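Local structure of Lin1840 protein (Listeria innocua serovar 6a, 4ZOC) at residues S109-T114 with F663-L668; S136-L141 with V150-G155; L609-L614 with L624-T629; K616-G621 with V717-Y722. The protein probably hydrolyses terminal, non-reducing beta-D-glucosyl residues to release beta-D-glucose, and is involved in beta-1,2-glucan metabolism. The protein carries 2 engineered substitutions. One frame throughout, in Å; residues are numbered along the deposited sequence.

Interaction 1: residues S109-T114 with F663-L668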
# COMPACT_ATOMS: atom_id res chain seq x y z
N SER A 109 18.98 6.99 17.28
CA SER A 109 19.97 7.84 17.91
C SER A 109 19.82 9.29 17.52
O SER A 109 20.17 10.11 18.33
CB SER A 109 21.42 7.43 17.63
OG SER A 109 21.85 7.86 16.34
N PHE A 110 19.29 9.59 16.34
CA PHE A 110 19.28 10.99 15.79
C PHE A 110 20.65 11.63 15.95
O PHE A 110 20.76 12.88 16.16
CB PHE A 110 18.14 11.77 16.45
CG PHE A 110 16.81 11.54 15.81
CD1 PHE A 110 16.08 10.36 16.09
CD2 PHE A 110 16.21 12.56 15.05
CE1 PHE A 110 14.84 10.13 15.59
CE2 PHE A 110 14.93 12.34 14.55
CZ PHE A 110 14.27 11.12 14.84
N ASP A 111 21.71 10.79 15.87
CA ASP A 111 23.05 11.25 16.17
C ASP A 111 24.08 10.91 15.08
O ASP A 111 24.53 9.78 14.97
CB ASP A 111 23.50 10.77 17.57
CG ASP A 111 24.73 11.51 18.03
OD1 ASP A 111 24.64 12.75 18.24
OD2 ASP A 111 25.81 10.87 18.08
N ARG A 112 24.40 11.92 14.27
CA ARG A 112 25.26 11.77 13.11
C ARG A 112 26.61 11.18 13.56
O ARG A 112 27.13 10.27 12.92
CB ARG A 112 25.45 13.07 12.34
CG ARG A 112 24.20 13.62 11.67
CD ARG A 112 24.48 15.07 11.32
NE ARG A 112 23.40 15.77 10.61
CZ ARG A 112 22.43 16.45 11.25
NH1 ARG A 112 22.38 16.49 12.57
NH2 ARG A 112 21.52 17.12 10.55
N GLU A 113 27.20 11.68 14.64
CA GLU A 113 28.56 11.26 15.04
C GLU A 113 28.54 9.76 15.50
O GLU A 113 29.44 9.03 15.17
CB GLU A 113 29.14 12.19 16.09
CG GLU A 113 30.54 11.80 16.62
CD GLU A 113 31.62 11.84 15.64
OE1 GLU A 113 31.42 12.23 14.44
OE2 GLU A 113 32.73 11.44 16.07
N THR A 114 27.47 9.30 16.18
CA THR A 114 27.33 7.90 16.48
C THR A 114 27.42 7.03 15.23
O THR A 114 28.07 6.02 15.23
CB THR A 114 26.03 7.61 17.26
OG1 THR A 114 26.08 8.24 18.54
CG2 THR A 114 25.65 6.13 17.43
N PHE A 663 17.82 18.60 12.81
CA PHE A 663 17.82 17.98 14.15
C PHE A 663 19.21 18.06 14.77
O PHE A 663 20.21 18.05 14.03
CB PHE A 663 17.34 16.50 14.06
CG PHE A 663 18.27 15.61 13.27
CD1 PHE A 663 18.11 15.46 11.93
CD2 PHE A 663 19.31 14.92 13.90
CE1 PHE A 663 18.93 14.63 11.23
CE2 PHE A 663 20.13 14.09 13.16
CZ PHE A 663 19.96 13.95 11.82
N GLU A 664 19.28 18.13 16.09
CA GLU A 664 20.54 18.09 16.84
C GLU A 664 20.26 17.52 18.22
O GLU A 664 19.28 17.89 18.92
CB GLU A 664 21.20 19.50 17.05
CG GLU A 664 22.53 19.39 17.75
CD GLU A 664 23.32 20.67 17.90
OE1 GLU A 664 23.15 21.61 17.08
OE2 GLU A 664 24.15 20.74 18.84
N LYS A 665 21.06 16.59 18.60
CA LYS A 665 20.99 15.99 19.91
C LYS A 665 21.91 16.75 20.87
O LYS A 665 23.09 16.95 20.58
CB LYS A 665 21.39 14.51 19.85
CG LYS A 665 21.15 13.77 21.12
CD LYS A 665 21.37 12.29 20.79
CE LYS A 665 20.50 11.41 21.56
NZ LYS A 665 20.75 9.99 21.21
N VAL A 666 21.35 17.20 21.98
CA VAL A 666 22.06 18.18 22.83
C VAL A 666 22.21 17.57 24.20
O VAL A 666 21.26 17.16 24.78
CB VAL A 666 21.31 19.54 22.91
CG1 VAL A 666 22.12 20.57 23.65
CG2 VAL A 666 21.01 20.13 21.53
N ALA A 667 23.45 17.47 24.68
CA ALA A 667 23.79 16.96 25.99
C ALA A 667 23.86 18.11 27.04
O ALA A 667 24.43 19.18 26.78
CB ALA A 667 25.13 16.28 25.91
N LEU A 668 23.18 17.91 28.16
CA LEU A 668 23.07 18.96 29.16
C LEU A 668 23.16 18.38 30.54
O LEU A 668 22.41 17.48 30.88
CB LEU A 668 21.71 19.65 29.05
CG LEU A 668 21.46 20.39 27.76
CD1 LEU A 668 19.99 20.62 27.60
CD2 LEU A 668 22.22 21.70 27.63
O HOH W 1 22.37 14.73 16.92
O HOH W 2 20.21 19.56 11.19
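Phe663, the first residue of 663-668, points its side chain toward 109-114, with CG in the crowded position between backbone N and carbonyl carbon (chi1 64°). The guanidinium of Arg112 lies flat on one face of this ring, a cation-pi stack with Arg112 CZ 3.9 Å from the Phe663 ring centroid. The same group donates from NH1 a nearly straight bond of 3.0 Å to Phe663 O, which lies in the guanidinium plane. Held by ring and carbonyl of one residue, the guanidinium has its rotation fixed, and a water joins Arg112 NH2 to Phe663 N. Phe110 turns its edge to the face of Phe663, planes at 86° and Phe110 CD2 to Phe663 CD2 4.1 Å. At Lys665 the backbone N donates to a water that in turn donates to Phe110 O and Asp111 OD1. The Lys665 side chain crosses Asp111, bends at chi3 (-146°), and places NZ 2.9 Å from Ser109 O on an in-plane lone pair; NZ also forms a salt bridge with Glu373. Asp111 OD2 caps helix 112-128 by accepting from Thr114 N, and accepts from Thr114 OG1 as well. The contact sets the turn between helices 103-108 and 112-128 of the TIM-barrel domain against edge strand 659-668 of the fibronectin type III-like domain. Helix 158-173 packs on Phe110 and Phe663 and supplies Glu163 to Arg112 NE, while helix 361-374 lies along Ser109.

Interaction 2: residues S136-L141 with V150-G155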
# COMPACT_ATOMS: atom_id res chain seq x y z
N SER A 136 27.05 -1.12 2.19
CA SER A 136 26.40 -0.23 3.13
C SER A 136 26.81 1.20 2.77
O SER A 136 27.90 1.41 2.22
CB SER A 136 26.84 -0.58 4.58
OG SER A 136 26.43 0.37 5.55
N PRO A 137 25.95 2.19 3.01
CA PRO A 137 24.66 2.22 3.71
C PRO A 137 23.46 1.71 2.88
O PRO A 137 23.40 1.83 1.65
CB PRO A 137 24.49 3.68 4.03
CG PRO A 137 25.14 4.37 2.88
CD PRO A 137 26.37 3.53 2.59
N MET A 138 22.47 1.13 3.59
CA MET A 138 21.17 0.84 3.01
C MET A 138 20.26 2.06 3.25
O MET A 138 19.97 2.45 4.42
CB MET A 138 20.63 -0.43 3.66
CG MET A 138 19.35 -0.95 3.08
SD MET A 138 17.89 -0.14 3.80
CE MET A 138 16.70 -1.44 3.40
N LEU A 139 19.78 2.62 2.17
CA LEU A 139 19.09 3.94 2.17
C LEU A 139 17.67 3.88 1.65
O LEU A 139 17.11 4.88 1.20
CB LEU A 139 19.92 4.97 1.43
CG LEU A 139 21.29 5.21 2.09
CD1 LEU A 139 22.12 6.14 1.21
CD2 LEU A 139 21.13 5.87 3.47
N ASP A 140 17.05 2.70 1.74
CA ASP A 140 15.68 2.52 1.25
C ASP A 140 14.75 3.09 2.32
O ASP A 140 14.75 2.67 3.52
CB ASP A 140 15.38 1.02 1.02
CG ASP A 140 16.42 0.37 0.11
OD1 ASP A 140 16.98 1.03 -0.79
OD2 ASP A 140 16.73 -0.80 0.32
N LEU A 141 13.93 4.06 1.90
CA LEU A 141 12.89 4.62 2.76
C LEU A 141 11.87 3.52 3.06
O LEU A 141 11.51 2.74 2.16
CB LEU A 141 12.19 5.76 2.01
CG LEU A 141 11.12 6.56 2.77
CD1 LEU A 141 11.85 7.43 3.73
CD2 LEU A 141 10.31 7.36 1.79
N VAL A 150 13.37 -3.49 7.11
CA VAL A 150 13.31 -2.25 7.83
C VAL A 150 14.50 -2.15 8.78
O VAL A 150 14.95 -1.02 9.05
CB VAL A 150 11.99 -1.96 8.60
CG1 VAL A 150 10.83 -1.87 7.59
CG2 VAL A 150 11.68 -3.01 9.63
N MET A 151 14.99 -3.28 9.29
CA MET A 151 16.10 -3.23 10.28
C MET A 151 17.35 -2.58 9.70
O MET A 151 18.20 -2.15 10.45
CB MET A 151 16.46 -4.62 10.78
CG MET A 151 16.86 -5.62 9.65
SD MET A 151 18.36 -6.57 9.96
CE MET A 151 19.56 -5.27 10.03
N GLU A 152 17.47 -2.59 8.38
CA GLU A 152 18.65 -2.06 7.64
C GLU A 152 18.57 -0.59 7.36
O GLU A 152 19.56 -0.02 6.97
CB GLU A 152 18.82 -2.80 6.32
CG GLU A 152 19.13 -4.28 6.46
CD GLU A 152 18.85 -4.98 5.16
OE1 GLU A 152 19.57 -4.73 4.17
OE2 GLU A 152 17.92 -5.84 5.14
N SER A 153 17.38 -0.01 7.45
CA SER A 153 17.12 1.37 7.11
C SER A 153 17.15 2.18 8.37
O SER A 153 16.96 1.62 9.43
CB SER A 153 15.71 1.44 6.47
OG SER A 153 15.38 2.83 6.14
N THR A 154 17.30 3.52 8.27
CA THR A 154 17.15 4.37 9.40
C THR A 154 15.72 4.85 9.58
O THR A 154 15.49 5.70 10.49
CB THR A 154 18.23 5.51 9.43
OG1 THR A 154 18.28 6.26 8.18
CG2 THR A 154 19.64 4.87 9.69
N GLY A 155 14.76 4.44 8.72
CA GLY A 155 13.34 4.68 9.03
C GLY A 155 12.52 5.42 7.96
O GLY A 155 12.84 5.37 6.74
O HOH W 3 22.09 1.18 6.62
O HOH W 4 18.29 4.32 5.58
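Met138 and Glu152 cross at about a right angle, and this crossing is the centre of the contact. The methionine leaves its backbone with CG anti to N (chi1 -174°) and then bends at chi2 (-84°), so that its thioether runs across the base of the glutamate rather than along it. Met138 CG rests 3.8 Å from Glu152 CB, and Met138 SD settles 3.7 Å from Ser153 N. The sulphur also takes a weak hydrogen bond from Asp140 N, which may help to keep the bend. Glu152 runs extended beyond CG, carrying its carboxylate past Met138 CG to a salt bridge with Arg149. Ser153 has OG anti to its own N, and the hydroxyl works in both directions: it donates to Asp140 O over 2.7 Å, approaching from above the carbonyl plane, and accepts a nearly straight bond of 3.1 Å from Gly155 N, an ST turn. Leu141 starts away from 150-155, yet its CD1 swings back to 3.8 Å from Gly155 O. Two waters bridge the backbones, one accepting from Met138 N and donating to Glu152 O, the other accepting from Thr154 N and donating to Met138 O; buried peptide groups are thereby satisfied without direct strand pairing. The two segments are the limbs of the loop that leads from barrel strand 133-134 to helix 158-173. Strand 187-193 lies against Met138 and Glu152. Asp140 OD1 bonds Tyr223 OH of helix 221-228, which also covers Leu139, and OD2 bonds His192 ND1 of strand 187-193, while helix 158-173 closes over Leu141.

Interaction 3: residues L609-L614 with L624-T629; sequences LKTSSL and LHVEVT
Two backbone bonds join Lys610 and Thr629 as an antiparallel hydrogen-bonded pair: Lys610 N donates to Thr629 O, and Thr629 N to Lys610 O, each over 2.8 Å and in the carbonyl plane. Thr611 and Val628 follow as the non-hydrogen-bonded pair. One step on, Ser612 N still reaches Glu627 O at 2.9 Å. Its side chain adds a second bond to the same residue, OG donating over 2.6 Å to the anti lone pair of Glu627 OE2; OG sits beside its own N (chi1 -59°), and Glu627 comes up fully extended to meet it. A water packed between the chains donates both to Lys610 O and to Ser612 OG and also bonds Thr629 OG1, which has a further partner in Thr675 OG1. Beyond Ser612 the chains part, and a second water takes over the pairing, accepting from Glu627 N and donating to Ser612 O. Leu614 turns back here with one branch, CD2, lying 3.6 Å from His625 O, and packs on Phe715 of strand 712-720. Thr611 and Val628, on one face of the sheet, meet Val705 of strand 699-706 across the beta sandwich, as does Val626. The contact therefore combines apolar packing with a polar group in which Ser612 OG receives a water proton and gives its own directly to Glu627. The short bond to a carboxylate probably ties the chain firmly just where regular pairing gives way.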
# COMPACT_ATOMS: atom_id res chain seq x y z
N LEU A 609 12.43 24.23 26.10
CA LEU A 609 12.98 24.79 24.87
C LEU A 609 12.34 26.15 24.62
O LEU A 609 11.16 26.29 24.79
CB LEU A 609 12.65 23.87 23.68
CG LEU A 609 13.50 22.64 23.50
CD1 LEU A 609 13.25 21.59 24.58
CD2 LEU A 609 13.32 22.17 22.08
N LYS A 610 13.11 27.10 24.13
CA LYS A 610 12.64 28.40 23.70
C LYS A 610 13.25 28.73 22.35
O LYS A 610 14.46 28.72 22.20
CB LYS A 610 13.06 29.48 24.75
CG LYS A 610 12.73 30.92 24.40
CD LYS A 610 11.32 31.29 24.87
CE LYS A 610 10.76 32.53 24.19
NZ LYS A 610 9.34 32.69 24.59
N THR A 611 12.42 29.09 21.39
CA THR A 611 12.84 29.52 20.05
C THR A 611 12.94 31.06 20.03
O THR A 611 12.03 31.78 20.46
CB THR A 611 11.87 28.93 18.98
OG1 THR A 611 11.86 27.48 19.07
CG2 THR A 611 12.22 29.32 17.60
N SER A 612 14.08 31.56 19.59
CA SER A 612 14.30 33.00 19.44
C SER A 612 13.36 33.53 18.35
O SER A 612 12.92 32.78 17.47
CB SER A 612 15.74 33.27 19.09
OG SER A 612 16.58 32.78 20.10
N SER A 613 13.04 34.83 18.44
CA SER A 613 12.15 35.48 17.51
C SER A 613 12.55 35.20 16.06
O SER A 613 13.71 35.26 15.73
CB SER A 613 12.18 37.02 17.80
OG SER A 613 10.95 37.61 17.45
N LEU A 614 11.55 34.88 15.22
CA LEU A 614 11.78 34.51 13.84
C LEU A 614 11.22 35.59 12.96
O LEU A 614 10.22 36.17 13.33
CB LEU A 614 11.06 33.18 13.49
CG LEU A 614 11.62 31.90 14.07
CD1 LEU A 614 10.63 30.73 13.94
CD2 LEU A 614 12.94 31.54 13.40
N LEU A 624 16.25 30.37 6.29
CA LEU A 624 15.73 30.66 7.58
C LEU A 624 16.65 30.14 8.66
O LEU A 624 16.95 28.91 8.73
CB LEU A 624 14.30 30.10 7.74
CG LEU A 624 13.63 30.40 9.06
CD1 LEU A 624 13.14 31.84 9.10
CD2 LEU A 624 12.50 29.41 9.34
N HIS A 625 17.10 31.07 9.52
CA HIS A 625 17.92 30.73 10.67
C HIS A 625 17.08 30.60 11.94
O HIS A 625 16.39 31.52 12.35
CB HIS A 625 19.07 31.73 10.88
CG HIS A 625 20.02 31.74 9.74
ND1 HIS A 625 21.11 30.90 9.65
CD2 HIS A 625 20.01 32.47 8.61
CE1 HIS A 625 21.75 31.14 8.53
NE2 HIS A 625 21.08 32.07 7.86
N VAL A 626 17.16 29.43 12.56
CA VAL A 626 16.33 29.09 13.70
C VAL A 626 17.24 28.86 14.88
O VAL A 626 18.18 28.02 14.83
CB VAL A 626 15.48 27.82 13.42
CG1 VAL A 626 14.63 27.54 14.61
CG2 VAL A 626 14.63 27.99 12.16
N GLU A 627 17.03 29.64 15.93
CA GLU A 627 17.88 29.58 17.10
C GLU A 627 17.07 29.09 18.27
O GLU A 627 15.99 29.61 18.55
CB GLU A 627 18.45 30.99 17.44
CG GLU A 627 19.34 30.98 18.68
CD GLU A 627 19.85 32.36 19.01
OE1 GLU A 627 21.01 32.60 18.71
OE2 GLU A 627 19.05 33.19 19.49
N VAL A 628 17.59 28.10 18.94
CA VAL A 628 16.83 27.42 19.98
C VAL A 628 17.67 27.33 21.23
O VAL A 628 18.78 26.85 21.21
CB VAL A 628 16.36 25.99 19.57
CG1 VAL A 628 15.49 25.38 20.66
CG2 VAL A 628 15.60 26.01 18.24
N THR A 629 17.10 27.77 22.34
CA THR A 629 17.74 27.66 23.66
C THR A 629 17.08 26.54 24.43
O THR A 629 15.85 26.48 24.60
CB THR A 629 17.56 28.97 24.44
OG1 THR A 629 18.17 30.00 23.67
CG2 THR A 629 18.24 28.92 25.76
O HOH W 5 15.92 30.95 22.17
O HOH W 6 15.07 31.61 15.96

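Interaction 4: residues K616-G621 with V717-Y722; sequences KELNLG and VEVGGY
A parallel strand pair at the edge of the mixed sheet in the fibronectin type III-like part of the chain forms this contact, 617-620 lying beside 717-720. Three backbone bonds stitch it. Glu718 N donates to Lys616 O, almost straight, over 2.9 Å. Leu618 N reaches Glu718 O at 3.1 Å, and Gly720 N meets Leu618 O nearly along the C=O axis. Leu618 CB rests against both Val717 CG1 and Val719 CG2, at 4.0 and 4.1 Å. Leu620 CD2 touches the other branch, Val719 CG1. Past the strand the chain turns a corner at Gly721, which has positive phi and passes close to Asn619, CA to Asn619 ND2 4.0 Å. Tyr722 then folds back with CG in the crowded position (chi1 61°), so that the Asn619 amide lies over one ring face, its plane tilted by 33° and ND2 3.5 Å above the ring centre. The same ND2 makes a weak bond to Gly720 O. Strand 699-706 flanks 712-720 on its other side and packs on Val717 and Val719, Phe685 lies against Leu618, and Glu718 forms a salt bridge with Arg284 of the second subunit.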
# COMPACT_ATOMS: atom_id res chain seq x y z
N LYS A 616 8.93 37.21 10.10
CA LYS A 616 7.58 36.98 9.67
C LYS A 616 7.59 36.75 8.14
O LYS A 616 6.68 36.15 7.61
CB LYS A 616 6.68 38.17 10.05
CG LYS A 616 5.66 37.85 11.11
CD LYS A 616 4.34 37.32 10.48
CE LYS A 616 4.51 36.30 9.32
NZ LYS A 616 3.60 35.14 9.40
N GLU A 617 8.64 37.22 7.45
CA GLU A 617 8.77 37.12 5.99
C GLU A 617 10.18 36.69 5.64
O GLU A 617 11.07 36.90 6.43
CB GLU A 617 8.46 38.48 5.36
CG GLU A 617 7.01 38.84 5.60
CD GLU A 617 6.55 40.05 4.87
OE1 GLU A 617 5.58 39.90 4.13
OE2 GLU A 617 7.19 41.12 4.98
N LEU A 618 10.34 36.15 4.44
CA LEU A 618 11.58 35.66 3.89
C LEU A 618 11.44 35.85 2.42
O LEU A 618 10.30 35.73 1.84
CB LEU A 618 11.68 34.17 4.15
CG LEU A 618 12.94 33.49 4.53
CD1 LEU A 618 13.67 34.25 5.61
CD2 LEU A 618 12.58 32.08 4.95
N ASN A 619 12.54 36.20 1.79
CA ASN A 619 12.58 36.19 0.35
C ASN A 619 12.73 34.79 -0.15
O ASN A 619 13.13 33.91 0.59
CB ASN A 619 13.71 37.06 -0.12
CG ASN A 619 13.39 38.56 0.04
OD1 ASN A 619 14.14 39.28 0.64
ND2 ASN A 619 12.31 39.00 -0.54
N LEU A 620 12.39 34.57 -1.40
CA LEU A 620 12.68 33.34 -2.04
C LEU A 620 14.18 33.19 -2.08
O LEU A 620 14.95 34.19 -2.16
CB LEU A 620 12.14 33.33 -3.45
CG LEU A 620 10.61 33.33 -3.61
CD1 LEU A 620 10.12 33.97 -4.92
CD2 LEU A 620 10.06 31.88 -3.43
N GLY A 621 14.63 31.94 -2.02
CA GLY A 621 16.07 31.65 -2.08
C GLY A 621 16.81 31.94 -0.77
O GLY A 621 17.97 31.68 -0.66
N VAL A 717 5.74 31.76 8.58
CA VAL A 717 6.65 32.56 7.76
C VAL A 717 6.06 32.68 6.39
O VAL A 717 5.69 31.69 5.75
CB VAL A 717 8.04 31.94 7.62
CG1 VAL A 717 8.89 32.80 6.72
CG2 VAL A 717 8.69 31.73 8.98
N GLU A 718 5.93 33.90 5.93
CA GLU A 718 5.46 34.12 4.61
C GLU A 718 6.69 34.34 3.68
O GLU A 718 7.41 35.32 3.82
CB GLU A 718 4.50 35.32 4.58
CG GLU A 718 3.81 35.49 3.24
CD GLU A 718 2.68 34.49 2.98
OE1 GLU A 718 2.48 34.19 1.76
OE2 GLU A 718 1.94 34.08 3.92
N VAL A 719 6.85 33.45 2.71
CA VAL A 719 7.90 33.48 1.71
C VAL A 719 7.42 34.15 0.44
O VAL A 719 6.38 33.80 -0.14
CB VAL A 719 8.44 32.05 1.43
CG1 VAL A 719 9.64 32.09 0.49
CG2 VAL A 719 8.94 31.43 2.70
N GLY A 720 8.10 35.20 0.03
CA GLY A 720 7.78 35.80 -1.29
C GLY A 720 8.75 36.84 -1.75
O GLY A 720 9.78 36.89 -1.27
N GLY A 721 8.38 37.65 -2.73
CA GLY A 721 9.23 38.79 -3.15
C GLY A 721 10.25 38.40 -4.17
O GLY A 721 9.94 37.65 -5.14
N TYR A 722 11.48 38.85 -3.96
CA TYR A 722 12.55 38.53 -4.88
C TYR A 722 13.34 37.29 -4.49
O TYR A 722 13.16 36.76 -3.40
CB TYR A 722 13.49 39.76 -5.07
CG TYR A 722 14.14 40.22 -3.80
CD1 TYR A 722 15.27 39.62 -3.36
CD2 TYR A 722 13.57 41.27 -3.02
CE1 TYR A 722 15.92 40.06 -2.17
CE2 TYR A 722 14.20 41.71 -1.86
CZ TYR A 722 15.37 41.09 -1.42
OH TYR A 722 16.02 41.50 -0.26
O HOH W 7 7.14 37.54 2.08

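Interactions 3 and 4 share one hydrophobic core: Leu624 CB of interaction 3 lies 3.8 Å from Leu618 CD2 of interaction 4, so the two sheets of the beta sandwich meet there. Interactions 1 and 4 fall on the two outermost strands of the same mixed sheet, their centres 30 Å apart; the first edge faces the barrel, and the second lies near the magnesium, about 7 Å from the side chain of Val719. Interaction 2 sits deeper, its centre 19 Å from that of interaction 1, and helix 158-173 packs on both. In interaction 2 the Glu152 side chain is about 8 Å from a bound glucose.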